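Local structure of uric acid degradation bifunctional protein PucL (Bacillus subtilis, 6A4M) at residues A[16-21]-A[30-35]; A[81-86]-A[210-215]; A[104-109]-A[143-148]; A[115-120]-A[131-136]; A[139-144]-A[161-166]. The protein catalyses the oxidation of uric acid as a urate oxidase and, as the full-length bifunctional protein, probably also decarboxylates a later intermediate of urate breakdown. One frame throughout, in Å; residues are numbered along the deposited sequence.

Interaction 1. Residues A[16-21]-A[30-35]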
# COMPACT_ATOMS: atom_id res chain seq x y z
N LYS A 16 -8.96 -3.59 15.99
CA LYS A 16 -7.86 -3.83 16.92
C LYS A 16 -6.62 -3.03 16.49
O LYS A 16 -6.22 -3.14 15.33
CB LYS A 16 -7.52 -5.31 17.01
CG LYS A 16 -6.65 -5.67 18.21
CD LYS A 16 -6.00 -7.03 18.06
CE LYS A 16 -5.21 -7.40 19.30
NZ LYS A 16 -4.07 -8.32 19.00
N PRO A 17 -6.04 -2.21 17.39
CA PRO A 17 -4.86 -1.42 17.00
C PRO A 17 -3.65 -2.27 16.60
O PRO A 17 -3.40 -3.30 17.21
CB PRO A 17 -4.53 -0.61 18.27
CG PRO A 17 -5.78 -0.60 19.07
CD PRO A 17 -6.50 -1.88 18.76
N LEU A 18 -2.92 -1.82 15.58
CA LEU A 18 -1.64 -2.43 15.22
C LEU A 18 -0.56 -1.83 16.12
O LEU A 18 -0.23 -0.64 15.98
CB LEU A 18 -1.31 -2.19 13.74
CG LEU A 18 0.03 -2.68 13.18
CD1 LEU A 18 0.25 -4.16 13.44
CD2 LEU A 18 0.11 -2.39 11.69
N THR A 19 -0.04 -2.64 17.04
CA THR A 19 0.98 -2.21 18.00
C THR A 19 2.13 -3.20 18.04
O THR A 19 2.00 -4.33 17.55
CB THR A 19 0.38 -2.08 19.42
OG1 THR A 19 -0.21 -3.33 19.81
CG2 THR A 19 -0.69 -1.00 19.45
N GLY A 20 3.25 -2.78 18.62
CA GLY A 20 4.45 -3.61 18.73
C GLY A 20 5.17 -3.88 17.42
O GLY A 20 5.83 -4.92 17.28
N VAL A 21 5.05 -2.96 16.47
CA VAL A 21 5.74 -3.08 15.17
C VAL A 21 7.24 -2.81 15.31
O VAL A 21 7.67 -2.16 16.26
CB VAL A 21 5.14 -2.13 14.09
CG1 VAL A 21 3.65 -2.39 13.91
CG2 VAL A 21 5.42 -0.66 14.39
N ALA A 30 5.06 3.93 14.03
CA ALA A 30 5.13 3.17 15.27
C ALA A 30 3.86 2.35 15.52
O ALA A 30 3.58 1.96 16.66
CB ALA A 30 5.39 4.11 16.44
N GLY A 31 3.10 2.07 14.46
CA GLY A 31 1.83 1.36 14.56
C GLY A 31 0.66 2.17 14.04
O GLY A 31 0.83 3.29 13.54
N ARG A 32 -0.54 1.60 14.17
CA ARG A 32 -1.79 2.23 13.74
C ARG A 32 -2.83 2.08 14.85
O ARG A 32 -3.06 0.97 15.33
CB ARG A 32 -2.34 1.56 12.48
CG ARG A 32 -1.45 1.63 11.24
CD ARG A 32 -1.94 0.68 10.16
NE ARG A 32 -0.99 0.52 9.06
CZ ARG A 32 -0.98 -0.48 8.17
NH1 ARG A 32 -1.88 -1.47 8.22
NH2 ARG A 32 -0.05 -0.51 7.22
N ASP A 33 -3.45 3.19 15.26
CA ASP A 33 -4.55 3.14 16.22
C ASP A 33 -5.78 2.41 15.67
O ASP A 33 -6.53 1.81 16.44
CB ASP A 33 -4.94 4.55 16.69
CG ASP A 33 -3.91 5.17 17.65
OD1 ASP A 33 -3.04 4.44 18.18
OD2 ASP A 33 -3.99 6.39 17.89
N ASN A 34 -5.98 2.45 14.35
CA ASN A 34 -7.10 1.79 13.66
C ASN A 34 -8.47 2.23 14.20
O ASN A 34 -9.42 1.44 14.24
CB ASN A 34 -6.94 0.25 13.70
CG ASN A 34 -5.91 -0.28 12.71
OD1 ASN A 34 -5.51 0.40 11.76
ND2 ASN A 34 -5.49 -1.53 12.92
N THR A 35 -8.58 3.50 14.59
CA THR A 35 -9.82 4.06 15.12
C THR A 35 -10.92 4.07 14.07
O THR A 35 -12.08 3.82 14.37
CB THR A 35 -9.61 5.50 15.63
OG1 THR A 35 -8.53 5.51 16.57
CG2 THR A 35 -10.86 6.05 16.29

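Interaction 2. Residues A[81-86]-A[210-215]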
# COMPACT_ATOMS: atom_id res chain seq x y z
N GLY A 81 -8.30 -9.14 13.76
CA GLY A 81 -6.91 -8.79 13.45
C GLY A 81 -6.72 -7.30 13.25
O GLY A 81 -7.65 -6.51 13.44
N THR A 82 -5.50 -6.92 12.86
CA THR A 82 -5.07 -5.52 12.79
C THR A 82 -4.86 -4.97 11.37
O THR A 82 -4.66 -3.76 11.22
CB THR A 82 -3.75 -5.32 13.58
OG1 THR A 82 -2.73 -6.18 13.06
CG2 THR A 82 -3.95 -5.63 15.05
N THR A 83 -4.92 -5.83 10.35
CA THR A 83 -4.51 -5.46 8.99
C THR A 83 -5.51 -5.89 7.91
O THR A 83 -6.22 -6.89 8.06
CB THR A 83 -3.18 -6.13 8.62
OG1 THR A 83 -3.33 -7.56 8.70
CG2 THR A 83 -2.06 -5.68 9.56
N THR A 84 -5.52 -5.13 6.82
CA THR A 84 -6.25 -5.49 5.60
C THR A 84 -5.76 -6.81 5.01
O THR A 84 -6.57 -7.59 4.50
CB THR A 84 -6.14 -4.36 4.55
OG1 THR A 84 -6.72 -3.17 5.08
CG2 THR A 84 -6.86 -4.72 3.25
N GLU A 85 -4.46 -7.06 5.08
CA GLU A 85 -3.87 -8.32 4.59
C GLU A 85 -4.47 -9.54 5.31
O GLU A 85 -4.82 -10.54 4.67
CB GLU A 85 -2.35 -8.32 4.75
CG GLU A 85 -1.61 -7.37 3.81
CD GLU A 85 -1.33 -5.99 4.39
OE1 GLU A 85 -2.15 -5.48 5.20
OE2 GLU A 85 -0.30 -5.39 4.03
N GLY A 86 -4.58 -9.44 6.63
CA GLY A 86 -5.20 -10.48 7.46
C GLY A 86 -6.70 -10.61 7.25
O GLY A 86 -7.23 -11.72 7.27
N SER A 210 2.63 -11.36 6.58
CA SER A 210 1.78 -10.33 6.01
C SER A 210 0.60 -9.87 6.89
O SER A 210 0.13 -8.75 6.73
CB SER A 210 1.23 -10.80 4.66
OG SER A 210 0.57 -9.75 3.98
N TYR A 211 0.14 -10.72 7.82
CA TYR A 211 -1.09 -10.43 8.59
C TYR A 211 -0.84 -9.70 9.92
O TYR A 211 -1.80 -9.33 10.60
CB TYR A 211 -1.91 -11.72 8.84
CG TYR A 211 -1.91 -12.68 7.66
CD1 TYR A 211 -2.10 -12.22 6.35
CD2 TYR A 211 -1.69 -14.05 7.85
CE1 TYR A 211 -2.08 -13.10 5.28
CE2 TYR A 211 -1.68 -14.93 6.78
CZ TYR A 211 -1.87 -14.45 5.49
OH TYR A 211 -1.85 -15.31 4.42
N ALA A 212 0.43 -9.51 10.28
CA ALA A 212 0.84 -8.76 11.48
C ALA A 212 0.35 -9.36 12.81
O ALA A 212 0.10 -8.62 13.77
CB ALA A 212 0.41 -7.30 11.36
N SER A 213 0.21 -10.68 12.86
CA SER A 213 -0.14 -11.37 14.10
C SER A 213 1.08 -11.30 15.02
O SER A 213 0.95 -10.93 16.19
CB SER A 213 -0.56 -12.82 13.85
OG SER A 213 -1.29 -13.33 14.95
N ASP A 214 2.24 -11.65 14.47
CA ASP A 214 3.53 -11.20 15.00
C ASP A 214 3.78 -9.84 14.32
O ASP A 214 4.15 -9.80 13.15
CB ASP A 214 4.64 -12.21 14.66
CG ASP A 214 6.02 -11.80 15.23
OD1 ASP A 214 6.15 -10.72 15.85
OD2 ASP A 214 6.98 -12.59 15.05
N PRO A 215 3.57 -8.72 15.06
CA PRO A 215 3.66 -7.41 14.40
C PRO A 215 5.06 -7.00 13.94
O PRO A 215 5.19 -6.21 13.00
CB PRO A 215 3.13 -6.43 15.47
CG PRO A 215 2.63 -7.27 16.60
CD PRO A 215 3.35 -8.58 16.50

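Interaction 3. Residues A[104-109]-A[143-148]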
# COMPACT_ATOMS: atom_id res chain seq x y z
N THR A 104 -11.62 -21.48 -6.64
CA THR A 104 -10.66 -20.37 -6.65
C THR A 104 -11.31 -19.10 -6.10
O THR A 104 -12.52 -18.90 -6.24
CB THR A 104 -10.16 -20.09 -8.08
OG1 THR A 104 -9.81 -21.33 -8.72
CG2 THR A 104 -8.93 -19.18 -8.07
N ILE A 105 -10.50 -18.25 -5.47
CA ILE A 105 -10.94 -16.92 -5.04
C ILE A 105 -9.79 -15.91 -5.15
O ILE A 105 -8.67 -16.19 -4.72
CB ILE A 105 -11.54 -16.93 -3.61
CG1 ILE A 105 -12.09 -15.54 -3.24
CG2 ILE A 105 -10.51 -17.38 -2.57
CD1 ILE A 105 -13.04 -15.55 -2.06
N THR A 106 -10.08 -14.75 -5.75
CA THR A 106 -9.15 -13.63 -5.80
C THR A 106 -9.79 -12.46 -5.07
O THR A 106 -10.87 -12.01 -5.46
CB THR A 106 -8.83 -13.22 -7.25
OG1 THR A 106 -8.49 -14.37 -8.02
CG2 THR A 106 -7.66 -12.23 -7.29
N LEU A 107 -9.13 -11.98 -4.02
CA LEU A 107 -9.58 -10.83 -3.26
C LEU A 107 -8.61 -9.66 -3.42
O LEU A 107 -7.40 -9.84 -3.36
CB LEU A 107 -9.71 -11.18 -1.78
CG LEU A 107 -10.97 -11.97 -1.43
CD1 LEU A 107 -10.77 -12.79 -0.17
CD2 LEU A 107 -12.17 -11.04 -1.28
N THR A 108 -9.18 -8.47 -3.64
CA THR A 108 -8.43 -7.23 -3.72
C THR A 108 -8.98 -6.29 -2.66
O THR A 108 -10.19 -6.13 -2.55
CB THR A 108 -8.61 -6.57 -5.10
OG1 THR A 108 -8.22 -7.50 -6.12
CG2 THR A 108 -7.77 -5.31 -5.24
N GLY A 109 -8.08 -5.68 -1.88
CA GLY A 109 -8.47 -4.76 -0.81
C GLY A 109 -7.74 -3.44 -0.94
O GLY A 109 -6.54 -3.38 -0.68
N VAL A 143 -3.58 -7.71 -2.55
CA VAL A 143 -4.20 -8.75 -3.37
C VAL A 143 -3.88 -10.10 -2.74
O VAL A 143 -2.77 -10.34 -2.28
CB VAL A 143 -3.68 -8.70 -4.83
CG1 VAL A 143 -4.36 -9.77 -5.68
CG2 VAL A 143 -3.90 -7.31 -5.41
N LEU A 144 -4.88 -10.99 -2.73
CA LEU A 144 -4.70 -12.35 -2.25
C LEU A 144 -5.46 -13.30 -3.15
O LEU A 144 -6.65 -13.11 -3.39
CB LEU A 144 -5.23 -12.48 -0.82
CG LEU A 144 -5.09 -13.85 -0.15
CD1 LEU A 144 -3.64 -14.15 0.17
CD2 LEU A 144 -5.92 -13.89 1.12
N LYS A 145 -4.76 -14.33 -3.63
CA LYS A 145 -5.36 -15.38 -4.44
C LYS A 145 -5.16 -16.73 -3.74
O LYS A 145 -4.03 -17.09 -3.42
CB LYS A 145 -4.76 -15.40 -5.84
CG LYS A 145 -5.75 -15.87 -6.90
CD LYS A 145 -5.11 -16.43 -8.16
CE LYS A 145 -6.16 -17.12 -9.02
NZ LYS A 145 -5.77 -17.21 -10.46
N ALA A 146 -6.26 -17.45 -3.50
CA ALA A 146 -6.23 -18.74 -2.81
C ALA A 146 -7.01 -19.80 -3.58
O ALA A 146 -8.05 -19.51 -4.17
CB ALA A 146 -6.80 -18.59 -1.41
N GLU A 147 -6.49 -21.04 -3.57
CA GLU A 147 -7.08 -22.17 -4.30
C GLU A 147 -7.36 -23.36 -3.38
O GLU A 147 -6.79 -23.47 -2.29
CB GLU A 147 -6.14 -22.62 -5.43
CG GLU A 147 -6.27 -21.80 -6.70
CD GLU A 147 -5.28 -22.20 -7.79
OE1 GLU A 147 -4.88 -23.39 -7.85
OE2 GLU A 147 -4.90 -21.32 -8.59
N ARG A 148 -8.24 -24.24 -3.85
CA ARG A 148 -8.53 -25.51 -3.20
C ARG A 148 -7.66 -26.60 -3.83
O ARG A 148 -7.81 -26.89 -5.02
CB ARG A 148 -10.02 -25.85 -3.36
CG ARG A 148 -10.49 -27.04 -2.53
CD ARG A 148 -11.91 -27.45 -2.90
NE ARG A 148 -12.89 -26.38 -2.68
CZ ARG A 148 -13.35 -25.97 -1.49
NH1 ARG A 148 -12.92 -26.53 -0.36
NH2 ARG A 148 -14.24 -24.99 -1.44

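Interaction 4. Residues A[115-120]-A[131-136]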
# COMPACT_ATOMS: atom_id res chain seq x y z
N GLU A 115 -6.48 10.09 8.03
CA GLU A 115 -5.35 10.79 8.65
C GLU A 115 -5.86 11.69 9.78
O GLU A 115 -6.65 12.60 9.53
CB GLU A 115 -4.63 11.65 7.60
CG GLU A 115 -4.03 10.87 6.44
CD GLU A 115 -3.45 11.77 5.34
OE1 GLU A 115 -3.78 12.97 5.29
OE2 GLU A 115 -2.67 11.26 4.51
N ALA A 116 -5.39 11.44 11.00
CA ALA A 116 -5.84 12.20 12.18
C ALA A 116 -5.49 13.69 12.06
O ALA A 116 -4.40 14.04 11.61
CB ALA A 116 -5.24 11.62 13.45
N MET A 117 -6.43 14.54 12.47
CA MET A 117 -6.32 15.99 12.33
C MET A 117 -5.95 16.65 13.66
O MET A 117 -6.09 16.02 14.72
CB MET A 117 -7.64 16.56 11.80
CG MET A 117 -7.98 16.12 10.38
SD MET A 117 -6.83 16.75 9.14
CE MET A 117 -7.32 18.46 9.06
N PRO A 118 -5.47 17.91 13.62
CA PRO A 118 -5.13 18.60 14.88
C PRO A 118 -6.33 18.90 15.78
O PRO A 118 -7.46 19.01 15.30
CB PRO A 118 -4.45 19.90 14.41
CG PRO A 118 -4.78 20.04 12.96
CD PRO A 118 -4.98 18.65 12.44
N ALA A 119 -6.05 19.01 17.08
CA ALA A 119 -7.05 19.36 18.09
C ALA A 119 -6.42 20.21 19.18
O ALA A 119 -5.36 19.86 19.70
CB ALA A 119 -7.64 18.10 18.71
N TYR A 120 -7.07 21.32 19.51
CA TYR A 120 -6.61 22.24 20.56
C TYR A 120 -7.42 21.98 21.83
O TYR A 120 -8.59 22.37 21.92
CB TYR A 120 -6.76 23.69 20.09
CG TYR A 120 -6.09 24.71 20.99
CD1 TYR A 120 -4.70 24.72 21.14
CD2 TYR A 120 -6.83 25.68 21.66
CE1 TYR A 120 -4.08 25.65 21.95
CE2 TYR A 120 -6.22 26.62 22.47
CZ TYR A 120 -4.84 26.60 22.62
OH TYR A 120 -4.22 27.53 23.42
N VAL A 131 -11.33 13.23 15.03
CA VAL A 131 -11.48 13.86 13.70
C VAL A 131 -10.40 13.38 12.74
O VAL A 131 -9.21 13.49 13.04
CB VAL A 131 -11.45 15.40 13.80
CG1 VAL A 131 -11.76 16.04 12.44
CG2 VAL A 131 -12.43 15.90 14.85
N PHE A 132 -10.82 12.86 11.59
CA PHE A 132 -9.90 12.31 10.58
C PHE A 132 -10.21 12.87 9.19
O PHE A 132 -11.37 12.97 8.80
CB PHE A 132 -10.01 10.79 10.52
CG PHE A 132 -9.60 10.10 11.80
CD1 PHE A 132 -10.52 9.91 12.82
CD2 PHE A 132 -8.31 9.64 11.97
CE1 PHE A 132 -10.15 9.28 14.00
CE2 PHE A 132 -7.93 9.00 13.14
CZ PHE A 132 -8.85 8.82 14.16
N ARG A 133 -9.17 13.23 8.45
CA ARG A 133 -9.29 13.51 7.02
C ARG A 133 -9.39 12.19 6.26
O ARG A 133 -8.69 11.23 6.59
CB ARG A 133 -8.08 14.31 6.50
CG ARG A 133 -7.99 14.41 4.97
CD ARG A 133 -7.08 15.53 4.50
NE ARG A 133 -5.74 15.41 5.08
CZ ARG A 133 -5.13 16.29 5.88
NH1 ARG A 133 -5.68 17.45 6.23
NH2 ARG A 133 -3.92 16.00 6.33
N ARG A 134 -10.27 12.14 5.26
CA ARG A 134 -10.27 11.06 4.26
C ARG A 134 -9.27 11.49 3.17
O ARG A 134 -9.47 12.51 2.51
CB ARG A 134 -11.70 10.78 3.74
CG ARG A 134 -11.93 10.55 2.24
CD ARG A 134 -11.15 9.40 1.63
NE ARG A 134 -11.88 8.77 0.52
CZ ARG A 134 -11.33 8.13 -0.52
NH1 ARG A 134 -10.00 8.02 -0.66
NH2 ARG A 134 -12.13 7.61 -1.44
N SER A 135 -8.20 10.72 3.03
CA SER A 135 -7.09 11.08 2.14
C SER A 135 -7.29 10.54 0.73
O SER A 135 -7.75 9.41 0.55
CB SER A 135 -5.76 10.57 2.69
OG SER A 135 -4.67 10.99 1.88
N ARG A 136 -6.93 11.35 -0.26
CA ARG A 136 -6.94 10.98 -1.67
C ARG A 136 -5.52 10.92 -2.27
O ARG A 136 -5.37 10.79 -3.48
CB ARG A 136 -7.82 11.96 -2.45
CG ARG A 136 -9.31 11.82 -2.17
CD ARG A 136 -9.99 13.17 -2.01
NE ARG A 136 -9.83 13.70 -0.66
CZ ARG A 136 -9.82 14.99 -0.30
NH1 ARG A 136 -9.95 15.98 -1.18
NH2 ARG A 136 -9.67 15.29 0.99

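Interaction 5. Residues A[139-144]-A[161-166]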
# COMPACT_ATOMS: atom_id res chain seq x y z
N ARG A 139 -2.12 5.37 -1.29
CA ARG A 139 -2.99 4.43 -0.57
C ARG A 139 -2.48 3.01 -0.75
O ARG A 139 -2.04 2.64 -1.84
CB ARG A 139 -4.43 4.54 -1.08
CG ARG A 139 -4.56 4.38 -2.59
CD ARG A 139 -5.87 4.94 -3.13
NE ARG A 139 -5.78 5.16 -4.58
CZ ARG A 139 -5.29 6.26 -5.18
NH1 ARG A 139 -4.83 7.30 -4.48
NH2 ARG A 139 -5.27 6.31 -6.51
N SER A 140 -2.54 2.22 0.32
CA SER A 140 -2.11 0.83 0.24
C SER A 140 -3.18 -0.01 -0.46
O SER A 140 -4.37 0.34 -0.45
CB SER A 140 -1.78 0.26 1.62
OG SER A 140 -2.92 0.19 2.46
N ARG A 141 -2.74 -1.09 -1.09
CA ARG A 141 -3.63 -2.09 -1.67
C ARG A 141 -3.03 -3.46 -1.44
O ARG A 141 -1.81 -3.62 -1.48
CB ARG A 141 -3.82 -1.84 -3.17
CG ARG A 141 -4.92 -2.69 -3.81
CD ARG A 141 -5.10 -2.40 -5.29
NE ARG A 141 -4.09 -3.09 -6.10
CZ ARG A 141 -4.32 -3.93 -7.12
NH1 ARG A 141 -5.55 -4.21 -7.55
NH2 ARG A 141 -3.29 -4.49 -7.74
N SER A 142 -3.89 -4.45 -1.20
CA SER A 142 -3.47 -5.84 -1.02
C SER A 142 -4.27 -6.76 -1.93
O SER A 142 -5.49 -6.60 -2.07
CB SER A 142 -3.63 -6.27 0.44
OG SER A 142 -2.78 -5.51 1.28
N VAL A 143 -3.58 -7.71 -2.55
CA VAL A 143 -4.20 -8.75 -3.37
C VAL A 143 -3.88 -10.10 -2.74
O VAL A 143 -2.77 -10.34 -2.28
CB VAL A 143 -3.68 -8.70 -4.83
CG1 VAL A 143 -4.36 -9.77 -5.68
CG2 VAL A 143 -3.90 -7.31 -5.41
N LEU A 144 -4.88 -10.99 -2.73
CA LEU A 144 -4.70 -12.35 -2.25
C LEU A 144 -5.46 -13.30 -3.15
O LEU A 144 -6.65 -13.11 -3.39
CB LEU A 144 -5.23 -12.48 -0.82
CG LEU A 144 -5.09 -13.85 -0.15
CD1 LEU A 144 -3.64 -14.15 0.17
CD2 LEU A 144 -5.92 -13.89 1.12
N GLU A 161 0.90 -3.46 -1.55
CA GLU A 161 1.30 -2.43 -2.49
C GLU A 161 1.02 -1.05 -1.93
O GLU A 161 0.03 -0.88 -1.22
CB GLU A 161 0.51 -2.64 -3.78
CG GLU A 161 0.96 -1.82 -4.97
CD GLU A 161 0.28 -2.26 -6.26
OE1 GLU A 161 -0.80 -2.88 -6.21
OE2 GLU A 161 0.84 -1.96 -7.34
N ILE A 162 1.88 -0.08 -2.24
CA ILE A 162 1.50 1.33 -2.09
C ILE A 162 1.36 1.94 -3.48
O ILE A 162 2.25 1.81 -4.31
CB ILE A 162 2.44 2.16 -1.18
CG1 ILE A 162 1.85 3.56 -0.98
CG2 ILE A 162 3.86 2.27 -1.74
CD1 ILE A 162 2.43 4.30 0.19
N MET A 163 0.21 2.58 -3.72
CA MET A 163 -0.16 3.08 -5.03
C MET A 163 -0.17 4.59 -5.07
O MET A 163 -0.36 5.25 -4.05
CB MET A 163 -1.56 2.63 -5.39
CG MET A 163 -1.83 1.15 -5.26
SD MET A 163 -3.31 0.70 -6.18
CE MET A 163 -4.53 1.84 -5.53
N ASP A 164 0.01 5.13 -6.27
CA ASP A 164 -0.20 6.55 -6.57
C ASP A 164 0.61 7.49 -5.65
O ASP A 164 0.09 8.47 -5.11
CB ASP A 164 -1.72 6.86 -6.54
CG ASP A 164 -2.10 8.07 -7.41
OD1 ASP A 164 -3.13 8.71 -7.10
OD2 ASP A 164 -1.40 8.37 -8.41
N LEU A 165 1.89 7.16 -5.51
CA LEU A 165 2.84 7.96 -4.74
C LEU A 165 3.51 8.95 -5.70
O LEU A 165 4.34 8.55 -6.52
CB LEU A 165 3.88 7.06 -4.07
CG LEU A 165 4.93 7.70 -3.16
CD1 LEU A 165 4.29 8.53 -2.06
CD2 LEU A 165 5.81 6.60 -2.57
N GLN A 166 3.12 10.22 -5.60
CA GLN A 166 3.54 11.25 -6.55
C GLN A 166 4.57 12.17 -5.91
O GLN A 166 4.23 12.99 -5.06
CB GLN A 166 2.32 12.05 -7.02
CG GLN A 166 1.21 11.18 -7.61
CD GLN A 166 0.08 11.99 -8.22
OE1 GLN A 166 0.13 13.22 -8.29
NE2 GLN A 166 -0.96 11.30 -8.67

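Interaction 1. Residues A[16-21]-A[30-35]
Leu18 CD2 lies over one face of the Arg32 guanidinium, 3.8 Å above its plane and off its centre. NH2 of the same group forms a salt bridge with Glu222, and NH1 a hydrogen bond with the Tyr218 hydroxyl. Arg32 is extended from CG to NE, and its aliphatic part crosses the leucine obliquely, with Leu18 CD2 4.0 Å from Arg32 CD. The second flat group, the Asn34 amide, has Lys16 O in its plane: ND2 donates to Lys16 O at 3.0 Å, with a nearly straight N-H...O angle of 171°. The same ND2 also donates to Thr82 O, so one amide nitrogen ties together three parts of the chain. An alanine in place of Asn34 would probably leave Lys16 O and Thr82 O without this shared donor. Between the two side-chain contacts runs a single antiparallel bridge, Leu18 N to Arg32 O at 2.8 Å and Arg32 N to Leu18 O at 2.9 Å. Gly31, beside it, has backbone angles (phi 120°, psi -177°) that favour glycine. Val21 CG2 closes that end, 3.6 Å from Gly31 N. Both segments belong to the long connection between strands 3-13 and 36-45, where Thr35 and Tyr14 are joined by backbone hydrogen bonding just before the second strand; Leu18 rests on Thr82, Ala212 and Tyr218, while Glu222 ties Arg32 to helix 221-233.

Interaction 2. Residues A[81-86]-A[210-215]
Thr83 OG1 donates to Tyr211 O at 3.0 Å, approaching from above the carbonyl plane, 55° out of it. The same oxygen accepts from Gly86 N at 3.1 Å, so the hydroxyl is engaged both as donor across the contact and as acceptor from the helix. With chi1 near 60°, OG1 sits between the backbone N and the carbonyl carbon, where it can serve both partners. The methyl branch turns to the next residue of the loop: Thr83 CG2 meets Ala212 CB at 3.5 Å, and Thr82 OG1 touches the same Ala212 methyl. On the other flank, the CB and CG of Glu85 lie against Ser210, near its backbone O and its OG. Tyr211 approaches the helix obliquely, its CD1 3.7 Å from Gly86 CA. A second shell fixes these groups. The Glu85 carboxylate bonds with OE2 to the Ser160 hydroxyl and with OE1 to the Tyr218 hydroxyl, and the Tyr211 ring stacks with His89 one turn further along the helix. Ala212 also packs on Leu18 and Tyr218. The core of the arrangement is a classical threonine N-cap at the start of helix 84-98, here doubling as the anchor for the loop that leads from strand 194-204 to helix 221-233.

Interaction 3. Residues A[104-109]-A[143-148]
Lys145 lays its aliphatic chain across two threonines of the neighbouring strand. Its CG meets Thr106 OG1 at 3.3 Å, and its CE reaches Thr104 CG2 at 3.6 Å, because the chain stays extended beyond CG and runs obliquely over both side chains. An alanine here would probably leave the Thr104 methyl and the Thr106 hydroxyl without this aliphatic cover and open a gap. Thr104 is turned for the contact, CG2 lying anti to the backbone N; the same methyl lies alongside Glu147, 4.0 Å from its CG, the two side chains pointing the same way. Strands 104-109 and 143-148 run antiparallel at 169°, their axes 4.7 Å apart, as adjoining strands of the large antiparallel sheet that, with the helices packed on it, makes up the tunnelling fold of urate oxidases. Strand 104-121 is flanked on its other edge by strand 36-45. The sheet's other face carries Ile105, Leu107, Leu144 and Ala146, which are buried; Ile105 packs on Phe95, and Leu107 and Leu144 both reach Ala92 of helix 84-98. Across the strands Ile105 CG2 comes 4.1 Å from Ala146 CB. Ile105 and Ala146 exchange two backbone hydrogen bonds, and Leu107 and Leu144 another two. Between these pairs the CA-H groups of Lys145 and Thr106 point to Ile105 O and Leu144 O; beyond them that of Val143 points to Leu107 O.

Interaction 4. Residues A[115-120]-A[131-136]
Glu115 and Arg133 form a salt bridge in the tighter half of this contact, Glu115 OE1 taking Arg133 NE at 3.1 Å and NH2 at 3.2 Å, although Arg133 is itself exposed. The oxygen lies in the guanidinium plane, but the carboxylate stands 87° to it, so NE and NH2 arrive from opposite faces of the carboxylate. A bend at chi3 (56°) turns NE toward the glutamate, and Met117 crosses the arginine at about a right angle with SD over one face of the guanidinium. One edge is thus held by the salt bridge and one face is covered by the thioether. Beneath them the backbones of Glu115 and Arg133 exchange two hydrogen bonds, 2.9 Å from Glu115 N to Arg133 O and 2.8 Å from Arg133 N to Glu115 O. On the opposite face Ala116 CB packs against Phe132 CE2 at 3.8 Å, and Phe132 goes on to Phe114. The fit slackens toward Val131, which is exposed: Met117 N still bonds to Val131 O at 3.0 Å, but Met117 CB and Val131 CG1 are 4.2 Å apart. The short strands run at 129° to each other, and no contact across them goes beyond Met117; Ala119 pairs with Ser126 of strand 124-128. This is a short antiparallel pairing at the projecting end of strand 104-121, an exposed beta extension of the main sheet.

Interaction 5. Residues A[139-144]-A[161-166]
Glu161 OE1 accepts from two nitrogens of Arg141: NE at 3.3 Å, with the oxygen in the guanidinium plane, and NH2 more weakly, a salt bridge. Both residues point to the same face of the sheet, and with CG anti to the backbone N (chi1 -170° in each) the chains run side by side. Val143 CG2 covers one face of the Arg141 guanidinium. A second salt bridge lies farther along the strands: Arg139 NH2 meets Asp164 OD1 at 3.3 Å from above the carboxylate plane, with a weak bond from NH1 as well. Met163 touches both arginines, its SD 3.7 Å from Arg141 CD and its CE 3.7 Å from Arg139 NE. Below, Met163 N donates to Arg139 O at 2.9 Å and Arg141 N to Glu161 O at 2.8 Å, the antiparallel ladder of the hairpin 139-148/153-169. Asp164 N is held by Asn199 of strand 194-204, and a glycerol, probably from the crystallisation liquor, lies about 4 Å from the Asp164 side chain. Arg139 NE also makes a long, weak ion pair with Glu110, whereas the buried Glu161 is probably compensated by Arg141.

How the interactions relate
Interactions 3, 4 and 5 all lie on one antiparallel sheet. Strand 104-121 carries interaction 3 at its start and interaction 4 at its far end, their centres about 32 Å apart on opposite sides of the chain's centre. Strand 139-148 joins interactions 3 and 5, which share Val143 and Leu144; the centre of interaction 5 is about 3 Å from that of the chain. Interactions 1 and 2, centres about 10 Å apart, gather loops and the start of helix 84-98 and meet where Asn34 bonds to Thr82. Interaction 1 comes first in sequence; interaction 2 links residues over a hundred positions apart, spanning interactions 3, 4 and 5. Glu85 touches Ser142, so loops, helix and sheet form one framework.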